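PDB 3CZ8: putative sporulation-specific glycosylase YdhD from Bacillus subtilis subsp. subtilis str. 168, which probably hydrolyses glycosidic bonds of a polysaccharide during sporulation, this chain being its family 18 glycosyl hydrolase domain. Local coordinates for residues A[195-207]-A[289-301]. The protein carries 1 engineered substitution. Numbering follows the deposited sequence.
Sequences VAPITEIRRTIEF and SRKMQIVREYRLQ
Arg202 holds CG trans to its backbone N (chi1 175°), then bends at chi2 and chi3, which carries its guanidinium across Ile294 to Glu297. NH1 donates to Glu297 OE2 at 3.0 Å, a salt bridge formed on the syn side of the carboxylate. The N-H...O angle is 137°, so the bond is far from straight. Ile294 CD1 lies over one face of the same guanidinium, 3.6 Å from Arg202 NH1. Ile294 is a knob in a hole made by Ile198, Ile201, Arg202 and Ile205. Its CG2 branch meets Ile201 CG2, while its CD1 also touches Ile198 CD1. Ile205 CG2 rests over one face of the Tyr298 ring in a CH-pi contact, 3.7 Å from the ring centroid. Ile205 CD1 packs against Leu300 CD2. The hydroxyl of Tyr298 gives a weak hydrogen bond to Glu206 OE2. At the other end, Lys291 is extended until a bend at chi4, and NZ reaches Ala196 O at 3.0 Å in the carbonyl plane, just before helix 198-208. NZ also forms a salt bridge with Glu283 OE2, so the amino group of this buried lysine is held by a carbonyl and a carboxylate. Helix 285-297 ends in a Schellman motif with Arg299 as C-prime, and the chain then enters strand 302-310. Segments 198-207 and 289-297 run nearly parallel, their axes 23° apart, on the outside of the TIM barrel. Beneath them, Ile205, Val295 and Leu300 touch strand 217-220, and Lys291 and Val295 touch strand 302-310, the parallel neighbour of that strand.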
loop_
_atom_site.group_PDB
_atom_site.type_symbol
_atom_site.label_atom_id
_atom_site.label_comp_id
_atom_site.label_asym_id
_atom_site.label_seq_id
_atom_site.Cartn_x
_atom_site.Cartn_y
_atom_site.Cartn_z
ATOM N N VAL A 195 16.214 -8.039 4.757
ATOM C CA VAL A 195 14.991 -8.082 5.551
ATOM C C VAL A 195 14.556 -9.522 5.855
ATOM O O VAL A 195 14.117 -9.837 6.964
ATOM C CB VAL A 195 13.864 -7.320 4.830
ATOM C CG1 VAL A 195 12.559 -7.513 5.536
ATOM C CG2 VAL A 195 14.201 -5.832 4.737
ATOM N N ALA A 196 14.691 -10.385 4.852
ATOM C CA ALA A 196 14.309 -11.782 4.976
ATOM C C ALA A 196 15.329 -12.671 4.264
ATOM O O ALA A 196 15.036 -13.232 3.197
ATOM C CB ALA A 196 12.915 -11.993 4.416
ATOM N N PRO A 197 16.534 -12.806 4.855
ATOM C CA PRO A 197 17.564 -13.616 4.209
ATOM C C PRO A 197 17.133 -15.078 4.145
ATOM O O PRO A 197 16.550 -15.592 5.108
ATOM C CB PRO A 197 18.785 -13.434 5.118
ATOM C CG PRO A 197 18.250 -13.005 6.427
ATOM C CD PRO A 197 16.990 -12.252 6.147
ATOM N N ILE A 198 17.397 -15.721 3.009
ATOM C CA ILE A 198 16.928 -17.086 2.743
ATOM C C ILE A 198 17.572 -18.110 3.693
ATOM O O ILE A 198 17.001 -19.173 3.960
ATOM C CB ILE A 198 17.116 -17.461 1.240
ATOM C CG1 ILE A 198 16.035 -18.451 0.771
ATOM C CG2 ILE A 198 18.556 -17.920 0.948
ATOM C CD1 ILE A 198 16.494 -19.893 0.655
ATOM N N THR A 199 18.740 -17.746 4.220
ATOM C CA THR A 199 19.467 -18.528 5.207
ATOM C C THR A 199 18.692 -18.610 6.526
ATOM O O THR A 199 18.589 -19.678 7.127
ATOM C CB THR A 199 20.887 -17.946 5.444
ATOM O OG1 THR A 199 20.801 -16.537 5.696
ATOM C CG2 THR A 199 21.773 -18.173 4.224
ATOM N N GLU A 200 18.123 -17.489 6.956
ATOM C CA GLU A 200 17.353 -17.464 8.194
ATOM C C GLU A 200 15.939 -18.042 8.037
ATOM O O GLU A 200 15.361 -18.543 9.002
ATOM C CB GLU A 200 17.318 -16.051 8.783
ATOM C CG GLU A 200 18.673 -15.498 9.216
ATOM C CD GLU A 200 19.391 -16.367 10.247
ATOM O OE1 GLU A 200 18.767 -16.765 11.258
ATOM O OE2 GLU A 200 20.593 -16.643 10.041
ATOM N N ILE A 201 15.397 -17.966 6.821
ATOM C CA ILE A 201 14.108 -18.575 6.480
ATOM C C ILE A 201 14.228 -20.099 6.548
ATOM O O ILE A 201 13.351 -20.772 7.102
ATOM C CB ILE A 201 13.610 -18.102 5.077
ATOM C CG1 ILE A 201 13.207 -16.626 5.124
ATOM C CG2 ILE A 201 12.428 -18.939 4.564
ATOM C CD1 ILE A 201 13.072 -16.006 3.759
ATOM N N ARG A 202 15.326 -20.614 5.993
ATOM C CA ARG A 202 15.706 -22.031 6.065
ATOM C C ARG A 202 15.708 -22.531 7.508
ATOM O O ARG A 202 15.049 -23.520 7.823
ATOM C CB ARG A 202 17.096 -22.226 5.447
ATOM C CG ARG A 202 17.677 -23.638 5.554
ATOM C CD ARG A 202 17.434 -24.437 4.290
ATOM N NE ARG A 202 18.014 -23.782 3.120
ATOM C CZ ARG A 202 17.694 -24.063 1.860
ATOM N NH1 ARG A 202 16.788 -25.000 1.587
ATOM N NH2 ARG A 202 18.280 -23.398 0.870
ATOM N N ARG A 203 16.444 -21.823 8.367
ATOM C CA ARG A 203 16.533 -22.129 9.795
ATOM C C ARG A 203 15.182 -22.062 10.506
ATOM O O ARG A 203 14.891 -22.911 11.347
ATOM C CB ARG A 203 17.524 -21.191 10.485
ATOM C CG ARG A 203 18.981 -21.557 10.300
ATOM C CD ARG A 203 19.879 -20.412 10.741
ATOM N NE ARG A 203 21.297 -20.719 10.558
ATOM C CZ ARG A 203 21.983 -20.507 9.434
ATOM N NH1 ARG A 203 21.393 -19.983 8.365
ATOM N NH2 ARG A 203 23.269 -20.824 9.380
ATOM N N THR A 204 14.375 -21.053 10.162
ATOM C CA THR A 204 13.026 -20.879 10.718
ATOM C C THR A 204 12.139 -22.071 10.369
ATOM O O THR A 204 11.483 -22.632 11.251
ATOM C CB THR A 204 12.368 -19.564 10.222
ATOM O OG1 THR A 204 13.187 -18.452 10.602
ATOM C CG2 THR A 204 10.973 -19.378 10.817
ATOM N N ILE A 205 12.148 -22.460 9.092
ATOM C CA ILE A 205 11.385 -23.612 8.610
ATOM C C ILE A 205 11.824 -24.900 9.327
ATOM O O ILE A 205 10.982 -25.638 9.848
ATOM C CB ILE A 205 11.486 -23.757 7.066
ATOM C CG1 ILE A 205 10.683 -22.650 6.367
ATOM C CG2 ILE A 205 10.952 -25.111 6.598
ATOM C CD1 ILE A 205 10.992 -22.507 4.883
ATOM N N GLU A 206 13.141 -25.115 9.399
ATOM C CA GLU A 206 13.745 -26.309 10.000
ATOM C C GLU A 206 13.353 -26.471 11.468
ATOM O O GLU A 206 13.088 -27.584 11.926
ATOM C CB GLU A 206 15.271 -26.247 9.869
ATOM C CG GLU A 206 15.934 -27.568 9.480
ATOM C CD GLU A 206 16.130 -27.703 7.980
ATOM O OE1 GLU A 206 16.842 -26.864 7.387
ATOM O OE2 GLU A 206 15.585 -28.657 7.392
ATOM N N PHE A 207 13.310 -25.348 12.183
ATOM C CA PHE A 207 12.854 -25.293 13.569
ATOM C C PHE A 207 11.347 -25.557 13.689
ATOM O O PHE A 207 10.900 -26.184 14.653
ATOM C CB PHE A 207 13.224 -23.930 14.165
ATOM C CG PHE A 207 12.711 -23.698 15.562
ATOM C CD1 PHE A 207 13.356 -24.264 16.660
ATOM C CD2 PHE A 207 11.606 -22.876 15.785
ATOM C CE1 PHE A 207 12.894 -24.040 17.954
ATOM C CE2 PHE A 207 11.139 -22.644 17.072
ATOM C CZ PHE A 207 11.788 -23.226 18.162
ATOM N N SER A 289 10.553 -15.368 -5.670
ATOM C CA SER A 289 10.538 -16.691 -6.304
ATOM C C SER A 289 11.194 -17.739 -5.413
ATOM O O SER A 289 10.637 -18.820 -5.219
ATOM C CB SER A 289 11.245 -16.665 -7.661
ATOM O OG SER A 289 10.489 -15.941 -8.610
ATOM N N ARG A 290 12.365 -17.397 -4.871
ATOM C CA ARG A 290 13.122 -18.266 -3.967
ATOM C C ARG A 290 12.364 -18.621 -2.690
ATOM O O ARG A 290 12.572 -19.691 -2.121
ATOM C CB ARG A 290 14.481 -17.642 -3.613
ATOM C CG ARG A 290 15.582 -17.862 -4.657
ATOM C CD ARG A 290 16.000 -19.335 -4.769
ATOM N NE ARG A 290 16.698 -19.819 -3.576
ATOM C CZ ARG A 290 17.977 -20.188 -3.539
ATOM N NH1 ARG A 290 18.510 -20.610 -2.399
ATOM N NH2 ARG A 290 18.728 -20.145 -4.634
ATOM N N LYS A 291 11.484 -17.723 -2.250
ATOM C CA LYS A 291 10.646 -17.968 -1.083
ATOM C C LYS A 291 9.515 -18.962 -1.374
ATOM O O LYS A 291 9.225 -19.822 -0.539
ATOM C CB LYS A 291 10.098 -16.654 -0.527
ATOM C CG LYS A 291 11.112 -15.863 0.273
ATOM C CD LYS A 291 10.717 -14.409 0.336
ATOM C CE LYS A 291 11.569 -13.625 1.314
ATOM N NZ LYS A 291 13.023 -13.579 0.964
ATOM N N MET A 292 8.880 -18.846 -2.544
ATOM C CA MET A 292 7.910 -19.850 -2.991
ATOM C C MET A 292 8.598 -21.198 -3.260
ATOM O O MET A 292 8.013 -22.253 -3.034
ATOM C CB MET A 292 7.112 -19.363 -4.211
ATOM C CG MET A 292 6.017 -20.330 -4.704
ATOM S SD MET A 292 4.893 -20.976 -3.434
ATOM C CE MET A 292 3.426 -20.009 -3.709
ATOM N N GLN A 293 9.851 -21.140 -3.708
ATOM C CA GLN A 293 10.672 -22.322 -3.944
ATOM C C GLN A 293 10.974 -23.112 -2.667
ATOM O O GLN A 293 10.867 -24.335 -2.671
ATOM C CB GLN A 293 11.974 -21.937 -4.647
ATOM C CG GLN A 293 11.854 -21.803 -6.159
ATOM C CD GLN A 293 13.141 -21.308 -6.801
ATOM O OE1 GLN A 293 14.239 -21.753 -6.450
ATOM N NE2 GLN A 293 13.012 -20.378 -7.746
ATOM N N ILE A 294 11.331 -22.415 -1.585
ATOM C CA ILE A 294 11.608 -23.075 -0.300
ATOM C C ILE A 294 10.329 -23.552 0.403
ATOM O O ILE A 294 10.365 -24.469 1.227
ATOM C CB ILE A 294 12.509 -22.212 0.635
ATOM C CG1 ILE A 294 13.267 -23.112 1.616
ATOM C CG2 ILE A 294 11.711 -21.114 1.347
ATOM C CD1 ILE A 294 14.417 -22.449 2.326
ATOM N N VAL A 295 9.203 -22.932 0.056
ATOM C CA VAL A 295 7.895 -23.380 0.513
ATOM C C VAL A 295 7.565 -24.710 -0.167
ATOM O O VAL A 295 7.090 -25.647 0.488
ATOM C CB VAL A 295 6.812 -22.289 0.276
ATOM C CG1 VAL A 295 5.400 -22.877 0.174
ATOM C CG2 VAL A 295 6.876 -21.242 1.388
ATOM N N ARG A 296 7.870 -24.793 -1.461
ATOM C CA ARG A 296 7.642 -26.001 -2.252
ATOM C C ARG A 296 8.609 -27.125 -1.886
ATOM O O ARG A 296 8.211 -28.288 -1.840
ATOM C CB ARG A 296 7.726 -25.690 -3.748
ATOM C CG ARG A 296 6.536 -24.910 -4.282
ATOM C CD ARG A 296 6.749 -24.484 -5.726
ATOM N NE ARG A 296 6.405 -25.547 -6.667
ATOM C CZ ARG A 296 6.497 -25.444 -7.990
ATOM N NH1 ARG A 296 6.931 -24.322 -8.551
ATOM N NH2 ARG A 296 6.155 -26.472 -8.755
ATOM N N GLU A 297 9.867 -26.761 -1.627
ATOM C CA GLU A 297 10.915 -27.685 -1.180
ATOM C C GLU A 297 10.537 -28.422 0.115
ATOM O O GLU A 297 10.792 -29.618 0.250
ATOM C CB GLU A 297 12.240 -26.931 -0.988
ATOM C CG GLU A 297 13.444 -27.810 -0.616
ATOM C CD GLU A 297 14.659 -27.021 -0.121
ATOM O OE1 GLU A 297 15.481 -27.609 0.617
ATOM O OE2 GLU A 297 14.805 -25.829 -0.466
ATOM N N TYR A 298 9.922 -27.708 1.052
ATOM C CA TYR A 298 9.584 -28.278 2.348
ATOM C C TYR A 298 8.128 -28.714 2.464
ATOM O O TYR A 298 7.663 -29.006 3.575
ATOM C CB TYR A 298 9.926 -27.292 3.462
ATOM C CG TYR A 298 11.391 -27.234 3.796
ATOM C CD1 TYR A 298 12.230 -26.294 3.205
ATOM C CD2 TYR A 298 11.942 -28.118 4.718
ATOM C CE1 TYR A 298 13.585 -26.239 3.525
ATOM C CE2 TYR A 298 13.290 -28.068 5.047
ATOM C CZ TYR A 298 14.104 -27.130 4.451
ATOM O OH TYR A 298 15.437 -27.094 4.786
ATOM N N ARG A 299 7.437 -28.759 1.317
ATOM C CA ARG A 299 6.023 -29.150 1.234
ATOM C C ARG A 299 5.119 -28.361 2.188
ATOM O O ARG A 299 4.185 -28.910 2.788
ATOM C CB ARG A 299 5.856 -30.665 1.432
ATOM C CG ARG A 299 6.005 -31.492 0.167
ATOM C CD ARG A 299 5.811 -32.975 0.463
ATOM N NE ARG A 299 4.899 -33.602 -0.492
ATOM C CZ ARG A 299 3.581 -33.689 -0.324
ATOM N NH1 ARG A 299 2.833 -34.272 -1.251
ATOM N NH2 ARG A 299 3.005 -33.196 0.769
ATOM N N LEU A 300 5.394 -27.065 2.319
ATOM C CA LEU A 300 4.624 -26.179 3.195
ATOM C C LEU A 300 3.305 -25.773 2.540
ATOM O O LEU A 300 3.127 -25.961 1.339
ATOM C CB LEU A 300 5.463 -24.950 3.548
ATOM C CG LEU A 300 6.296 -24.934 4.837
ATOM C CD1 LEU A 300 6.717 -26.308 5.377
ATOM C CD2 LEU A 300 7.491 -24.014 4.675
ATOM N N GLN A 301 2.391 -25.209 3.329
ATOM C CA GLN A 301 1.043 -24.871 2.853
ATOM C C GLN A 301 0.988 -23.735 1.837
ATOM O O GLN A 301 0.330 -23.866 0.802
ATOM C CB GLN A 301 0.115 -24.551 4.031
ATOM C CG GLN A 301 -1.306 -24.087 3.659
ATOM C CD GLN A 301 -2.171 -25.179 3.015
ATOM O OE1 GLN A 301 -3.028 -24.886 2.186
ATOM N NE2 GLN A 301 -1.959 -26.433 3.407
#